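Long-range contact in agrin (Gallus gallus, PDB 1PZ7), which helps cluster acetylcholine receptors at the neuromuscular junction, an activity modulated by alternative splicing and calcium binding: residues H110-K115 and L125-E130. Sequence-based numbering, arbitrary orientation.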
loop_
_atom_site.group_PDB
_atom_site.type_symbol
_atom_site.label_atom_id
_atom_site.label_comp_id
_atom_site.label_asym_id
_atom_site.label_seq_id
_atom_site.Cartn_x
_atom_site.Cartn_y
_atom_site.Cartn_z
ATOM N N HIS A 110 11.990 -6.184 -12.705
ATOM C CA HIS A 110 11.166 -5.991 -13.888
ATOM C C HIS A 110 9.845 -5.409 -13.418
ATOM O O HIS A 110 9.363 -5.752 -12.340
ATOM C CB HIS A 110 10.913 -7.313 -14.613
ATOM C CG HIS A 110 12.157 -8.002 -15.077
ATOM N ND1 HIS A 110 12.192 -9.347 -15.374
ATOM C CD2 HIS A 110 13.411 -7.537 -15.288
ATOM C CE1 HIS A 110 13.412 -9.680 -15.757
ATOM N NE2 HIS A 110 14.172 -8.601 -15.712
ATOM N N TRP A 111 9.264 -4.525 -14.217
ATOM C CA TRP A 111 7.984 -3.935 -13.873
ATOM C C TRP A 111 6.942 -5.033 -13.688
ATOM O O TRP A 111 6.734 -5.872 -14.574
ATOM C CB TRP A 111 7.545 -2.951 -14.954
ATOM C CG TRP A 111 8.280 -1.657 -14.876
ATOM C CD1 TRP A 111 9.241 -1.202 -15.732
ATOM C CD2 TRP A 111 8.125 -0.642 -13.876
ATOM N NE1 TRP A 111 9.692 0.031 -15.329
ATOM C CE2 TRP A 111 9.020 0.399 -14.191
ATOM C CE3 TRP A 111 7.313 -0.502 -12.744
ATOM C CZ2 TRP A 111 9.124 1.556 -13.420
ATOM C CZ3 TRP A 111 7.425 0.645 -11.980
ATOM C CH2 TRP A 111 8.316 1.660 -12.324
ATOM N N THR A 112 6.294 -5.012 -12.531
ATOM C CA THR A 112 5.334 -6.032 -12.149
ATOM C C THR A 112 4.065 -5.379 -11.636
ATOM O O THR A 112 4.117 -4.481 -10.786
ATOM C CB THR A 112 5.934 -6.912 -11.048
ATOM O OG1 THR A 112 7.186 -7.458 -11.489
ATOM C CG2 THR A 112 5.062 -8.131 -10.780
ATOM N N HIS A 113 2.928 -5.848 -12.136
ATOM C CA HIS A 113 1.637 -5.304 -11.754
ATOM C C HIS A 113 1.133 -5.942 -10.467
ATOM O O HIS A 113 1.331 -7.133 -10.236
ATOM C CB HIS A 113 0.630 -5.538 -12.881
ATOM C CG HIS A 113 -0.645 -4.769 -12.727
ATOM N ND1 HIS A 113 -0.698 -3.393 -12.794
ATOM C CD2 HIS A 113 -1.917 -5.183 -12.518
ATOM C CE1 HIS A 113 -1.946 -2.992 -12.630
ATOM N NE2 HIS A 113 -2.707 -4.059 -12.467
ATOM N N ILE A 114 0.487 -5.131 -9.633
ATOM C CA ILE A 114 -0.115 -5.590 -8.390
ATOM C C ILE A 114 -1.553 -5.099 -8.350
ATOM O O ILE A 114 -1.813 -3.924 -8.575
ATOM C CB ILE A 114 0.638 -5.035 -7.161
ATOM C CG1 ILE A 114 2.095 -5.500 -7.158
ATOM C CG2 ILE A 114 -0.065 -5.459 -5.873
ATOM C CD1 ILE A 114 2.949 -4.805 -6.134
ATOM N N LYS A 115 -2.481 -6.005 -8.074
ATOM C CA LYS A 115 -3.881 -5.653 -7.890
ATOM C C LYS A 115 -4.312 -6.212 -6.542
ATOM O O LYS A 115 -4.265 -7.421 -6.308
ATOM C CB LYS A 115 -4.746 -6.224 -9.008
ATOM C CG LYS A 115 -6.230 -6.022 -8.778
ATOM C CD LYS A 115 -7.060 -6.564 -9.915
ATOM C CE LYS A 115 -7.012 -5.655 -11.121
ATOM N NZ LYS A 115 -7.926 -6.142 -12.181
ATOM N N LEU A 125 -5.512 -10.597 -3.624
ATOM C CA LEU A 125 -4.211 -10.096 -4.017
ATOM C C LEU A 125 -3.753 -10.839 -5.259
ATOM O O LEU A 125 -3.751 -12.071 -5.294
ATOM C CB LEU A 125 -3.197 -10.297 -2.895
ATOM C CG LEU A 125 -1.759 -9.899 -3.228
ATOM C CD1 LEU A 125 -1.646 -8.400 -3.513
ATOM C CD2 LEU A 125 -0.837 -10.288 -2.089
ATOM N N GLN A 126 -3.381 -10.087 -6.289
ATOM C CA GLN A 126 -2.879 -10.681 -7.520
ATOM C C GLN A 126 -1.673 -9.922 -8.013
ATOM O O GLN A 126 -1.779 -8.755 -8.384
ATOM C CB GLN A 126 -3.934 -10.689 -8.634
ATOM C CG GLN A 126 -3.380 -11.268 -9.942
ATOM C CD GLN A 126 -4.325 -11.169 -11.123
ATOM O OE1 GLN A 126 -3.934 -11.460 -12.258
ATOM N NE2 GLN A 126 -5.559 -10.760 -10.870
ATOM N N VAL A 127 -0.531 -10.595 -8.035
ATOM C CA VAL A 127 0.684 -10.018 -8.576
ATOM C C VAL A 127 0.902 -10.681 -9.933
ATOM O O VAL A 127 0.757 -11.898 -10.066
ATOM C CB VAL A 127 1.879 -10.267 -7.644
ATOM C CG1 VAL A 127 3.143 -9.640 -8.205
ATOM C CG2 VAL A 127 1.583 -9.715 -6.260
ATOM N N GLY A 128 1.216 -9.893 -10.953
ATOM C CA GLY A 128 1.399 -10.454 -12.278
ATOM C C GLY A 128 0.132 -11.154 -12.729
ATOM O O GLY A 128 -0.968 -10.629 -12.556
ATOM N N ASN A 129 0.278 -12.349 -13.297
ATOM C CA ASN A 129 -0.874 -13.105 -13.779
ATOM C C ASN A 129 -1.207 -14.324 -12.914
ATOM O O ASN A 129 -1.882 -15.245 -13.369
ATOM C CB ASN A 129 -0.651 -13.537 -15.233
ATOM C CG ASN A 129 -0.377 -12.363 -16.152
ATOM O OD1 ASN A 129 -1.218 -11.475 -16.314
ATOM N ND2 ASN A 129 0.810 -12.344 -16.753
ATOM N N GLU A 130 -0.752 -14.328 -11.664
ATOM C CA GLU A 130 -1.028 -15.454 -10.780
ATOM C C GLU A 130 -2.521 -15.538 -10.485
ATOM O O GLU A 130 -3.243 -14.558 -10.643
ATOM C CB GLU A 130 -0.257 -15.309 -9.464
ATOM C CG GLU A 130 -0.857 -14.299 -8.495
ATOM C CD GLU A 130 -0.068 -14.167 -7.210
ATOM O OE1 GLU A 130 0.368 -15.200 -6.645
ATOM O OE2 GLU A 130 0.111 -13.018 -6.754
#
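The imidazole of His113 stands on the Lys115 side of the sheet, away from Ile114, held at its ring nitrogens by strand 45-58: NE2 by Glu53 and, more weakly, ND1 by Ser55. The carboxylate of Glu130 folds back across the turn to the edge of strand 122-127 facing away from 112-115. There Glu130 OE2 uses its anti lone pair to accept the N-H of Val127 at 2.8 Å; Ser102 OG bonds the same oxygen and Thr103 OG1 bonds OE1. Between the strands the peptide groups carry the contact. Lys115 and Gln126 form a hydrogen-bonded pair, Lys115 N to Gln126 O at 2.9 Å and Gln126 N to Lys115 O at 2.8 Å, the latter nearly along the C=O axis. The ladder closes with Gly128 N reaching His113 O at 2.9 Å, almost straight at 169°. Gly128, phi 59°, is the second residue of the type II' turn from Val127 to Glu130. Ile114 and Val127, the non-hydrogen-bonded pair, send their side chains to the face shared with Leu125 and turned toward the second sheet, where Ile114 CG2 lies beside Leu125 CD1, 4.1 Å away. Thr112 CG2, anti to its backbone N, meets Val127 CG1 obliquely at a tight 3.5 Å. Within the laminin G sandwich, Ile114 and Val127 both pack on Val87 of strand 86-92 in the other sheet; strand 45-58 pairs with 112-119, and strand 133-136 with 122-127.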